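Manganese-containing pseudocatalase (Thermus thermophilus, PDB 2V8T) probably breaks down hydrogen peroxide to water and oxygen at a pair of manganese ions. Local coordinates at residues G32-M37 with E155-T160; A64-E69 with A190-A195; A86-P89 with L93-G96; H150-E155 with K206-P211; L246-A251 with T257-V262. All coordinates share one frame; numbering follows the deposited sequence.

Contact 1 of 5, residues G32-M37 with E155-T160; sequences GRFGEM and EVAART. With MN (manganese (II) ion), chain C; MN (manganese (II) ion), chain D.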
# COMPACT_ATOMS: atom_id res chain seq x y z
N GLY A 32 8.88 -6.08 -9.88
CA GLY A 32 9.35 -4.80 -9.43
C GLY A 32 8.92 -3.66 -10.30
O GLY A 32 8.35 -3.85 -11.38
N ARG A 33 9.23 -2.45 -9.85
CA ARG A 33 8.81 -1.26 -10.56
C ARG A 33 9.23 -1.27 -12.04
O ARG A 33 8.47 -0.78 -12.88
CB ARG A 33 9.43 -0.03 -9.88
CG ARG A 33 9.14 1.24 -10.59
CD ARG A 33 9.72 2.42 -9.86
NE ARG A 33 9.47 3.63 -10.70
CZ ARG A 33 9.81 4.88 -10.46
NH1 ARG A 33 10.43 5.02 -9.41
NH2 ARG A 33 9.60 5.88 -11.30
N PHE A 34 10.43 -1.75 -12.34
CA PHE A 34 10.95 -1.76 -13.70
C PHE A 34 11.07 -3.20 -14.24
O PHE A 34 11.86 -3.49 -15.15
CB PHE A 34 12.26 -0.99 -13.82
CG PHE A 34 12.06 0.44 -13.48
CD1 PHE A 34 11.43 1.28 -14.36
CD2 PHE A 34 12.47 0.99 -12.30
CE1 PHE A 34 11.22 2.60 -14.08
CE2 PHE A 34 12.27 2.33 -12.01
CZ PHE A 34 11.63 3.13 -12.88
N GLY A 35 10.27 -4.09 -13.70
CA GLY A 35 10.19 -5.45 -14.20
C GLY A 35 9.29 -5.56 -15.43
O GLY A 35 8.67 -4.62 -15.91
N GLU A 36 9.21 -6.79 -15.92
CA GLU A 36 8.47 -7.08 -17.15
C GLU A 36 7.00 -6.86 -16.97
O GLU A 36 6.29 -6.53 -17.94
CB GLU A 36 8.78 -8.51 -17.61
CG GLU A 36 10.22 -8.64 -18.12
CD GLU A 36 10.44 -8.02 -19.46
OE1 GLU A 36 9.47 -7.58 -20.11
OE2 GLU A 36 11.62 -7.92 -19.94
N MET A 37 6.44 -7.02 -15.76
CA MET A 37 5.04 -6.65 -15.55
C MET A 37 4.81 -5.19 -15.89
O MET A 37 3.74 -4.83 -16.39
CB MET A 37 4.58 -6.92 -14.12
CG MET A 37 4.35 -8.31 -13.77
SD MET A 37 2.78 -8.95 -14.50
CE MET A 37 1.55 -8.10 -13.51
N GLU A 155 12.44 1.44 -20.72
CA GLU A 155 13.28 0.40 -21.22
C GLU A 155 14.70 0.47 -20.70
O GLU A 155 15.31 -0.56 -20.40
CB GLU A 155 13.26 0.32 -22.76
CG GLU A 155 11.93 -0.15 -23.32
CD GLU A 155 11.64 -1.63 -23.17
OE1 GLU A 155 12.56 -2.47 -23.11
OE2 GLU A 155 10.43 -2.03 -23.26
N VAL A 156 15.29 1.67 -20.64
CA VAL A 156 16.68 1.75 -20.16
C VAL A 156 16.77 1.59 -18.63
O VAL A 156 17.77 1.07 -18.14
CB VAL A 156 17.42 2.97 -20.71
CG1 VAL A 156 17.57 2.85 -22.22
CG2 VAL A 156 16.79 4.30 -20.32
N ALA A 157 15.74 2.00 -17.89
CA ALA A 157 15.70 1.72 -16.45
C ALA A 157 15.59 0.19 -16.22
O ALA A 157 16.30 -0.39 -15.40
CB ALA A 157 14.55 2.47 -15.81
N ALA A 158 14.70 -0.45 -16.99
CA ALA A 158 14.56 -1.91 -16.91
C ALA A 158 15.87 -2.59 -17.26
O ALA A 158 16.26 -3.57 -16.63
CB ALA A 158 13.44 -2.38 -17.82
N ARG A 159 16.57 -2.10 -18.28
CA ARG A 159 17.86 -2.65 -18.66
C ARG A 159 18.86 -2.56 -17.51
O ARG A 159 19.62 -3.48 -17.24
CB ARG A 159 18.42 -1.91 -19.87
CG ARG A 159 19.71 -2.52 -20.39
CD ARG A 159 20.50 -1.58 -21.21
NE ARG A 159 21.65 -2.24 -21.82
CZ ARG A 159 22.87 -1.73 -21.86
NH1 ARG A 159 23.15 -0.55 -21.35
NH2 ARG A 159 23.87 -2.45 -22.37
N THR A 160 18.87 -1.40 -16.84
CA THR A 160 19.77 -1.18 -15.73
C THR A 160 19.52 -2.22 -14.62
O THR A 160 20.45 -2.79 -14.05
CB THR A 160 19.61 0.28 -15.20
OG1 THR A 160 19.92 1.17 -16.26
CG2 THR A 160 20.55 0.54 -14.08
MN MN C . 10.67 -7.13 -21.85
MN MN D . 10.85 -4.19 -23.36
O HOH W 1 13.94 -5.30 -15.86
O HOH W 2 10.44 -5.11 -21.43
O HOH W 3 12.90 -7.24 -21.67

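Contact 2 of 5, residues A64-E69 with A190-A195; sequences ANIATE and AAYGKA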
# COMPACT_ATOMS: atom_id res chain seq x y z
N ALA A 64 1.25 -1.51 -29.62
CA ALA A 64 0.41 -2.67 -29.50
C ALA A 64 1.23 -3.96 -29.64
O ALA A 64 0.97 -4.97 -28.96
CB ALA A 64 -0.73 -2.63 -30.50
N ASN A 65 2.17 -3.95 -30.58
CA ASN A 65 2.97 -5.13 -30.85
C ASN A 65 4.02 -5.38 -29.76
O ASN A 65 4.22 -6.52 -29.34
CB ASN A 65 3.65 -4.99 -32.21
CG ASN A 65 4.40 -6.23 -32.58
OD1 ASN A 65 3.79 -7.29 -32.81
ND2 ASN A 65 5.71 -6.14 -32.63
N ILE A 66 4.71 -4.33 -29.31
CA ILE A 66 5.68 -4.52 -28.23
C ILE A 66 4.96 -4.99 -26.96
O ILE A 66 5.48 -5.86 -26.26
CB ILE A 66 6.58 -3.30 -28.04
CG1 ILE A 66 7.45 -3.09 -29.28
CG2 ILE A 66 7.46 -3.47 -26.79
CD1 ILE A 66 8.30 -1.81 -29.24
N ALA A 67 3.75 -4.48 -26.68
CA ALA A 67 3.00 -4.98 -25.55
C ALA A 67 2.87 -6.51 -25.63
O ALA A 67 2.98 -7.23 -24.63
CB ALA A 67 1.61 -4.37 -25.51
N THR A 68 2.54 -7.01 -26.83
CA THR A 68 2.36 -8.45 -27.02
C THR A 68 3.65 -9.21 -26.73
O THR A 68 3.65 -10.26 -26.12
CB THR A 68 1.83 -8.73 -28.42
OG1 THR A 68 0.69 -7.91 -28.64
CG2 THR A 68 1.43 -10.19 -28.56
N GLU A 69 4.79 -8.67 -27.23
CA GLU A 69 6.06 -9.32 -26.93
C GLU A 69 6.28 -9.40 -25.39
O GLU A 69 6.77 -10.41 -24.88
CB GLU A 69 7.25 -8.59 -27.58
CG GLU A 69 8.52 -9.35 -27.27
CD GLU A 69 9.80 -8.91 -27.96
OE1 GLU A 69 9.79 -7.95 -28.77
OE2 GLU A 69 10.85 -9.54 -27.63
N ALA A 190 15.52 1.16 -28.78
CA ALA A 190 15.83 1.70 -30.11
C ALA A 190 14.54 2.06 -30.85
O ALA A 190 14.50 3.07 -31.56
CB ALA A 190 16.65 0.67 -30.91
N ALA A 191 13.51 1.21 -30.75
CA ALA A 191 12.28 1.43 -31.47
C ALA A 191 11.57 2.69 -30.94
O ALA A 191 11.10 3.53 -31.71
CB ALA A 191 11.36 0.21 -31.37
N TYR A 192 11.47 2.81 -29.61
CA TYR A 192 10.87 4.02 -29.06
C TYR A 192 11.71 5.26 -29.35
O TYR A 192 11.17 6.35 -29.59
CB TYR A 192 10.62 3.86 -27.55
CG TYR A 192 9.56 2.81 -27.24
CD1 TYR A 192 8.37 2.73 -27.94
CD2 TYR A 192 9.76 1.87 -26.23
CE1 TYR A 192 7.40 1.80 -27.62
CE2 TYR A 192 8.80 0.92 -25.91
CZ TYR A 192 7.60 0.89 -26.60
OH TYR A 192 6.62 -0.02 -26.36
N GLY A 193 13.04 5.09 -29.38
CA GLY A 193 13.89 6.20 -29.74
C GLY A 193 13.67 6.64 -31.20
O GLY A 193 13.60 7.84 -31.49
N LYS A 194 13.56 5.66 -32.11
CA LYS A 194 13.23 5.98 -33.51
C LYS A 194 11.87 6.63 -33.64
O LYS A 194 11.69 7.55 -34.44
CB LYS A 194 13.34 4.69 -34.36
CG LYS A 194 14.77 4.23 -34.60
CD LYS A 194 14.82 2.86 -35.29
CE LYS A 194 16.22 2.31 -35.46
NZ LYS A 194 16.97 3.07 -36.50
N ALA A 195 10.89 6.17 -32.86
CA ALA A 195 9.59 6.79 -32.90
C ALA A 195 9.67 8.27 -32.45
O ALA A 195 9.10 9.15 -33.08
CB ALA A 195 8.62 6.02 -32.00

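Contact 3 of 5, residues A86-P89 with L93-G96; sequences AKNP and LEEG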
# COMPACT_ATOMS: atom_id res chain seq x y z
N ALA A 86 12.62 -24.83 -8.31
CA ALA A 86 12.17 -26.22 -8.49
C ALA A 86 13.08 -27.18 -7.78
O ALA A 86 14.27 -27.24 -8.02
CB ALA A 86 12.20 -26.55 -9.99
N LYS A 87 12.51 -28.05 -6.94
CA LYS A 87 13.29 -29.07 -6.28
C LYS A 87 13.67 -30.18 -7.26
O LYS A 87 14.81 -30.67 -7.25
CB LYS A 87 12.51 -29.66 -5.09
CG LYS A 87 13.33 -30.73 -4.35
CD LYS A 87 12.60 -31.44 -3.24
CE LYS A 87 13.45 -32.58 -2.64
NZ LYS A 87 12.70 -33.50 -1.80
N ASN A 88 12.67 -30.66 -8.01
CA ASN A 88 12.77 -31.82 -8.88
C ASN A 88 12.34 -31.50 -10.31
O ASN A 88 11.40 -32.10 -10.81
CB ASN A 88 11.88 -32.96 -8.38
CG ASN A 88 12.21 -33.36 -7.00
OD1 ASN A 88 11.30 -33.30 -6.06
ND2 ASN A 88 13.39 -33.78 -6.77
N PRO A 89 13.00 -30.53 -10.97
CA PRO A 89 12.53 -30.14 -12.30
C PRO A 89 12.36 -31.23 -13.27
O PRO A 89 13.20 -32.10 -13.33
CB PRO A 89 13.58 -29.13 -12.76
CG PRO A 89 14.74 -29.34 -11.90
CD PRO A 89 14.22 -29.82 -10.59
N LEU A 93 7.06 -37.34 -9.96
CA LEU A 93 6.66 -37.97 -8.70
C LEU A 93 7.87 -38.19 -7.84
O LEU A 93 8.77 -38.94 -8.24
CB LEU A 93 5.91 -39.28 -8.95
CG LEU A 93 5.47 -40.04 -7.66
CD1 LEU A 93 4.48 -39.26 -6.96
CD2 LEU A 93 5.06 -41.46 -8.11
N GLU A 94 7.89 -37.60 -6.66
CA GLU A 94 8.89 -37.92 -5.69
C GLU A 94 8.22 -38.64 -4.51
O GLU A 94 7.07 -38.38 -4.16
CB GLU A 94 9.72 -36.77 -5.18
CG GLU A 94 8.96 -35.81 -4.42
CD GLU A 94 9.84 -34.69 -3.69
OE1 GLU A 94 9.24 -33.68 -3.39
OE2 GLU A 94 11.03 -34.89 -3.49
N GLU A 95 8.97 -39.51 -3.92
CA GLU A 95 8.54 -40.34 -2.85
C GLU A 95 9.34 -40.08 -1.56
O GLU A 95 10.46 -39.54 -1.60
CB GLU A 95 8.68 -41.85 -3.20
CG GLU A 95 8.00 -42.21 -4.50
CD GLU A 95 6.74 -43.01 -4.37
OE1 GLU A 95 5.74 -42.41 -3.92
OE2 GLU A 95 6.76 -44.21 -4.74
N GLY A 96 8.72 -40.39 -0.44
CA GLY A 96 9.44 -40.40 0.83
C GLY A 96 9.51 -39.09 1.58
O GLY A 96 10.12 -39.07 2.68

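Contact 4 of 5, residues H150-E155 with K206-P211; sequences HNFFLE and KMLPIP. With MN (manganese (II) ion), chain D.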
# COMPACT_ATOMS: atom_id res chain seq x y z
N HIS A 150 8.37 8.47 -21.83
CA HIS A 150 8.33 7.58 -20.69
C HIS A 150 8.81 6.17 -21.06
O HIS A 150 9.56 5.56 -20.30
CB HIS A 150 6.85 7.48 -20.20
CG HIS A 150 6.65 6.40 -19.20
ND1 HIS A 150 6.33 5.11 -19.58
CD2 HIS A 150 6.81 6.34 -17.86
CE1 HIS A 150 6.30 4.35 -18.47
NE2 HIS A 150 6.58 5.07 -17.40
N ASN A 151 8.35 5.65 -22.20
CA ASN A 151 8.67 4.27 -22.56
C ASN A 151 10.15 4.08 -22.88
O ASN A 151 10.74 3.04 -22.57
CB ASN A 151 7.86 3.83 -23.75
CG ASN A 151 6.35 3.77 -23.44
OD1 ASN A 151 5.93 3.84 -22.28
ND2 ASN A 151 5.55 3.61 -24.50
N PHE A 152 10.76 5.09 -23.50
CA PHE A 152 12.22 5.04 -23.75
C PHE A 152 12.96 4.93 -22.42
O PHE A 152 13.82 4.08 -22.22
CB PHE A 152 12.59 6.30 -24.54
CG PHE A 152 14.06 6.38 -24.88
CD1 PHE A 152 14.57 5.76 -26.00
CD2 PHE A 152 14.93 7.07 -24.06
CE1 PHE A 152 15.92 5.83 -26.32
CE2 PHE A 152 16.29 7.15 -24.37
CZ PHE A 152 16.76 6.55 -25.50
N PHE A 153 12.59 5.83 -21.48
CA PHE A 153 13.15 5.77 -20.11
C PHE A 153 12.90 4.40 -19.47
O PHE A 153 13.79 3.80 -18.88
CB PHE A 153 12.55 6.89 -19.26
CG PHE A 153 12.82 6.70 -17.80
CD1 PHE A 153 14.11 6.85 -17.28
CD2 PHE A 153 11.83 6.28 -16.95
CE1 PHE A 153 14.39 6.54 -15.96
CE2 PHE A 153 12.13 6.02 -15.60
CZ PHE A 153 13.44 6.14 -15.13
N LEU A 154 11.65 3.90 -19.57
CA LEU A 154 11.28 2.65 -18.92
C LEU A 154 12.20 1.54 -19.40
O LEU A 154 12.65 0.70 -18.62
CB LEU A 154 9.86 2.24 -19.21
CG LEU A 154 8.95 1.60 -18.17
CD1 LEU A 154 7.71 0.97 -18.92
CD2 LEU A 154 9.66 0.79 -17.11
N GLU A 155 12.44 1.44 -20.72
CA GLU A 155 13.28 0.40 -21.22
C GLU A 155 14.70 0.47 -20.70
O GLU A 155 15.31 -0.56 -20.40
CB GLU A 155 13.26 0.32 -22.76
CG GLU A 155 11.93 -0.15 -23.32
CD GLU A 155 11.64 -1.63 -23.17
OE1 GLU A 155 12.56 -2.47 -23.11
OE2 GLU A 155 10.43 -2.03 -23.26
N LYS A 206 20.89 8.30 -30.22
CA LYS A 206 22.26 8.65 -29.99
C LYS A 206 22.65 8.67 -28.50
O LYS A 206 23.82 8.64 -28.17
CB LYS A 206 22.54 10.06 -30.58
CG LYS A 206 23.89 10.73 -30.27
CD LYS A 206 23.99 12.09 -30.93
CE LYS A 206 25.21 12.83 -30.40
NZ LYS A 206 25.19 14.13 -31.19
N MET A 207 21.65 8.67 -27.63
CA MET A 207 21.90 8.57 -26.20
C MET A 207 22.26 7.17 -25.77
O MET A 207 22.77 6.96 -24.68
CB MET A 207 20.51 9.00 -25.36
CG MET A 207 20.83 9.60 -24.04
SD MET A 207 19.36 10.09 -23.28
CE MET A 207 19.08 11.61 -24.13
N LEU A 208 21.94 6.17 -26.59
CA LEU A 208 22.13 4.78 -26.21
C LEU A 208 23.61 4.40 -26.37
O LEU A 208 24.29 4.92 -27.28
CB LEU A 208 21.25 3.87 -27.07
CG LEU A 208 19.74 4.13 -26.91
CD1 LEU A 208 18.92 3.37 -27.96
CD2 LEU A 208 19.24 3.80 -25.50
N PRO A 209 24.11 3.45 -25.59
CA PRO A 209 23.39 2.73 -24.53
C PRO A 209 23.37 3.56 -23.22
O PRO A 209 24.24 4.37 -22.94
CB PRO A 209 24.21 1.46 -24.37
CG PRO A 209 25.64 1.91 -24.65
CD PRO A 209 25.47 2.91 -25.78
N ILE A 210 22.37 3.23 -22.41
CA ILE A 210 22.24 3.66 -21.03
C ILE A 210 22.04 2.39 -20.19
O ILE A 210 21.17 1.59 -20.51
CB ILE A 210 21.04 4.59 -20.83
CG1 ILE A 210 21.19 5.86 -21.65
CG2 ILE A 210 20.85 4.91 -19.35
CD1 ILE A 210 19.88 6.66 -21.78
N PRO A 211 22.81 2.21 -19.09
CA PRO A 211 24.06 2.88 -18.79
C PRO A 211 25.06 2.70 -19.93
O PRO A 211 24.81 1.94 -20.88
CB PRO A 211 24.58 2.14 -17.54
CG PRO A 211 23.33 1.47 -16.97
CD PRO A 211 22.56 1.07 -18.19
MN MN D . 10.85 -4.19 -23.36
O HOH W 2 10.44 -5.11 -21.43

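Contact 5 of 5, residues L246-A251 with T257-V262; sequences LIWKGA and TEVVVV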
# COMPACT_ATOMS: atom_id res chain seq x y z
N LEU A 246 7.75 1.11 -40.89
CA LEU A 246 7.78 2.54 -41.13
C LEU A 246 8.62 3.29 -40.08
O LEU A 246 9.14 4.37 -40.34
CB LEU A 246 6.38 3.13 -41.20
CG LEU A 246 5.52 2.56 -42.33
CD1 LEU A 246 4.13 3.23 -42.29
CD2 LEU A 246 6.22 2.67 -43.70
N ILE A 247 8.69 2.70 -38.87
CA ILE A 247 9.52 3.22 -37.78
C ILE A 247 10.73 2.34 -37.58
O ILE A 247 11.84 2.84 -37.34
CB ILE A 247 8.69 3.36 -36.48
CG1 ILE A 247 7.55 4.35 -36.64
CG2 ILE A 247 9.60 3.72 -35.30
CD1 ILE A 247 6.51 4.28 -35.51
N TRP A 248 10.53 1.01 -37.56
CA TRP A 248 11.61 0.06 -37.34
C TRP A 248 12.36 -0.19 -38.65
O TRP A 248 12.04 -1.11 -39.42
CB TRP A 248 11.10 -1.25 -36.73
CG TRP A 248 12.19 -2.15 -36.30
CD1 TRP A 248 12.53 -3.36 -36.86
CD2 TRP A 248 13.13 -1.90 -35.28
NE1 TRP A 248 13.60 -3.89 -36.20
CE2 TRP A 248 14.01 -3.02 -35.22
CE3 TRP A 248 13.36 -0.82 -34.38
CZ2 TRP A 248 15.09 -3.07 -34.36
CZ3 TRP A 248 14.46 -0.88 -33.55
CH2 TRP A 248 15.32 -2.00 -33.52
N LYS A 249 13.28 0.72 -38.91
CA LYS A 249 14.09 0.76 -40.12
C LYS A 249 15.35 1.52 -39.79
O LYS A 249 15.45 2.17 -38.74
CB LYS A 249 13.33 1.43 -41.28
CG LYS A 249 13.05 2.88 -41.07
CD LYS A 249 12.35 3.54 -42.22
CE LYS A 249 12.26 5.08 -42.08
NZ LYS A 249 11.60 5.69 -40.79
N GLY A 250 16.32 1.50 -40.69
CA GLY A 250 17.56 2.17 -40.45
C GLY A 250 18.47 1.44 -39.51
O GLY A 250 18.38 0.24 -39.28
N ALA A 251 19.39 2.18 -38.92
CA ALA A 251 20.53 1.58 -38.25
C ALA A 251 20.19 1.11 -36.86
O ALA A 251 19.49 1.77 -36.09
CB ALA A 251 21.67 2.62 -38.14
N THR A 257 24.03 -1.72 -38.25
CA THR A 257 23.46 -2.53 -39.32
C THR A 257 21.96 -2.26 -39.46
O THR A 257 21.31 -1.75 -38.57
CB THR A 257 23.75 -4.02 -39.11
OG1 THR A 257 23.08 -4.47 -37.95
CG2 THR A 257 25.27 -4.30 -39.05
N GLU A 258 21.41 -2.64 -40.61
CA GLU A 258 20.00 -2.36 -40.92
C GLU A 258 19.11 -3.28 -40.10
O GLU A 258 19.29 -4.49 -40.08
CB GLU A 258 19.71 -2.53 -42.39
CG GLU A 258 18.26 -2.27 -42.81
CD GLU A 258 17.75 -0.87 -42.74
OE1 GLU A 258 16.45 -0.72 -42.50
OE2 GLU A 258 18.57 0.07 -42.88
N VAL A 259 18.11 -2.71 -39.45
CA VAL A 259 17.17 -3.50 -38.66
C VAL A 259 16.07 -4.06 -39.54
O VAL A 259 15.84 -3.56 -40.64
CB VAL A 259 16.62 -2.68 -37.47
CG1 VAL A 259 17.79 -2.21 -36.59
CG2 VAL A 259 15.71 -1.56 -37.88
N VAL A 260 15.37 -5.07 -39.04
CA VAL A 260 14.37 -5.78 -39.83
C VAL A 260 13.16 -6.13 -39.03
O VAL A 260 13.23 -6.44 -37.82
CB VAL A 260 14.84 -6.89 -40.61
CG1 VAL A 260 15.98 -6.44 -41.56
CG2 VAL A 260 15.33 -7.85 -39.64
N VAL A 261 12.01 -6.13 -39.71
CA VAL A 261 10.77 -6.66 -39.16
C VAL A 261 10.70 -8.15 -39.55
O VAL A 261 10.91 -8.50 -40.73
CB VAL A 261 9.56 -5.91 -39.71
CG1 VAL A 261 8.24 -6.55 -39.16
CG2 VAL A 261 9.64 -4.42 -39.30
N VAL A 262 10.44 -9.00 -38.60
CA VAL A 262 10.27 -10.43 -38.81
C VAL A 262 8.80 -10.77 -38.70
O VAL A 262 8.14 -10.41 -37.73
CB VAL A 262 11.11 -11.25 -37.80
CG1 VAL A 262 10.90 -12.75 -38.01
CG2 VAL A 262 12.56 -10.88 -37.86
O HOH W 4 16.52 2.04 -43.94

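Contact 1 of 5, residues G32-M37 with E155-T160
F34 packs on A157 and A158 in a small, buried contact beside the dimanganese centre, where the turn leading into helix 36-49 meets helix 144-166 of the ferritin-like four-helix bundle. The methyl CB of A157 sits over one face of the F34 ring, 3.8 Å from the ring centroid and only 19° off the normal, a CH-pi contact displaced toward the CD1 rim. The opposite face carries CG of R33, so the ring is sandwiched. With CG anti to its carbonyl carbon (chi1 -63°), the F34 ring is directed to the helix. A158 packs beside it, its CB 3.3 Å from the carbonyl O of F34. Water 1 joins the two backbones, donating to F34 O at 2.8 Å and to A158 O at 3.0 Å. G32 to G35 form a type I turn, and G35 is the N-cap of helix 36-49.

Two residues on from F34 and two before A157 lie metal ligands. E36 grips the first manganese with both carboxylate oxygens, E155 grips the second in the same way, and water 2 bridges the ions. E70 binds both metals, while H73 and H188 complete the protein ligands. E36 also bonds K162 and E155 bonds Y43, partners that probably help to orient the carboxylates. The apolar packing probably helps to set the turn before helix 36-49 against helix 144-166, the two helices each supplying a chelating glutamate.

Contact 2 of 5, residues A64-E69 with A190-A195
The Y192 ring meets I66 obliquely, with CD1 of the isoleucine 3.8 Å from CZ, while Y43 packs edge-to-face with the same ring. This is helix-to-helix packing inside the ferritin-like bundle, between helix 57-85 and helix 172-200. The backbones stay well apart, I66 and A191 being the nearest pair at 9.5 Å between CA atoms, and side chains span the gap. I66 and Y192 come at each other from opposite directions. Standing anti to the carbonyl carbon, CG1 of I66 (chi1 -65°) leads into an extended chain that carries CD1 across to the phenol end and to CB of A191, 4.2 Å away. The other branch, CG2, lies against the hydroxyl.

The contact is close to the metals: between nearest atoms, the I66 side chain is about 4 Å from those of E70 and H188 and about 5 Å from a manganese ion. Nearby, E69 holds the imidazole of H188 through OE1 and forms a salt bridge to R184 through OE2, making it a second-shell residue for that ligand. Y192 also leans on E155 and N151 of helix 144-166. Its buried hydroxyl has no hydrogen-bonding partner in the model: Y192 OH faces hydrocarbon instead, 3.6 Å from I66 CG2.

Contact 3 of 5, residues A86-P89 with L93-G96
K87 NZ donates to E94 OE2 at 2.8 Å, a salt bridge that closes a short irregular excursion of the chain just after helix 57-85. No regular strand or helix takes part: segments 86-89 and 93-96 face each other across three intervening residues, and side chains make the whole contact. The ammonium uses the syn lone pair of OE2, the side of the other carboxylate oxygen. K87 gets there fully stretched, every torsion near 180°, and crosses the glutamate chain at about a right angle. The N88 amide also lies against the carboxylate, its plane turned 75° from that of E94.

One shell further out, E94 OE1 accepts from the backbone N of A278, and the backbone N of E94 itself donates to H276 ND1, so both ends of the residue are tied to the later 276-278 region. With an alanine here, the K87 ammonium would probably lose its carboxylate mate and A278 N this acceptor. The glutamate is buried although its lysine partner is exposed, and the site lies away from the manganese ions. E94 starts from the tight position between backbone N and carbonyl carbon (chi1 66°), then runs straight out until OE2 comes 3.5 Å from K87 CE.

Contact 4 of 5, residues H150-E155 with K206-P211
Two cis prolines, P209 and P211, lie in the segment that packs on F152, and the residues just before them, L208 and I210, both touch the ring. Each cis peptide kinks the 206-211 loop, which covers this side of helix 144-166 after leaving helix 172-200. F152 is the one residue of 150-155 that reaches the loop. Its CG stands opposite the backbone N (chi1 -179°), which swings the ring outward across a gap of 10.2 Å between the CA atoms of F152 and L208. The closest approach is at the tip of the ring: CZ lies 3.7 Å from CD2 of L208, the two side chains running alongside in opposite senses. M207 brings its sulfur to the ring edge, near the ring plane, with SD 4.4 Å from CE2. I210 CD1 meets the same CE2 more loosely, at 4.5 Å. M204 and L196 add further packing round F152.

On the helix, ND2 of the N151 amide is taken by Q46 of helix 36-49. F153, turned away from the loop, packs edge-to-face on F139 and H150 of the second subunit.

E155 lies one helical turn beyond F152 and is a manganese ligand; the stretch has apolar contacts on its loop side and bears a metal-binding carboxylate further round. The ring contact with F152 is purely van der Waals, which suggests that shape and exclusion of water seat the loop on this ring, while a polar bond from R159 NH1 of helix 144-166 to I210 O ties it further.

Contact 5 of 5, residues L246-A251 with T257-V262
Aromatic packing comes first: W248 and V259 cross at about a right angle, with CG2 of the valine 3.5 Å from the centroid of the five-membered ring and 11° off its normal, a CH-pi contact. V261 touches the indole at its edge, CG2 to CD1 at 3.9 Å. W248 reaches across with CG opposite the backbone N (chi1 -171°).

Among the polar contacts, W248 NE1 makes only a weak bond to V260 O, bent to 127°; it is also hydrogen-bonded to R231 O, its stronger partner. V259 N donates to G250 O at 3.0 Å. The G250 amide is taken by a side chain, E258 OE1, at 2.9 Å and from above the carboxylate plane. Water 4 adds weak bonds to G250 N and E258 OE2. CA-H...O contacts flank these bonds, among them A251 CA to T257 O at 3.4 Å. K249 folds back, its NZ donating to L246 O at 2.8 Å.

A serine in place of W248 would probably leave R231 O without its indole N-H donor and the V259 methyl without its aromatic face, and open a gap toward V187, A190 and A191 of helix 172-200.

The two segments run nearly antiparallel but pair through a single bridge, A251 with E258. W248 centres an inverse gamma turn. The arrangement is that of an irregular hairpin-like return leading into strand 260-263, which pairs in parallel with strand 232-235.

Contacts 1, 2 and 4 gather round the metal pair, their centres 11 to 15 Å apart, and involve the four long helices 36-49, 57-85, 144-166 and 172-200. Contacts 1 and 2 each join an earlier helix, or the turn before one, to a later helix, and contact 4 joins helix 144-166 to the loop after helix 172-200; their segments alternate along the chain. Contacts 1 and 4 share E155, and contact 2 meets both through Y192. Contact 5, last along the chain, has its centre about 12 Å from that of contact 2, where K194 NZ couples the 246-251 loop to helix 172-200. Contact 3 stands apart in a peripheral loop, its centre about 33 to 46 Å from theirs.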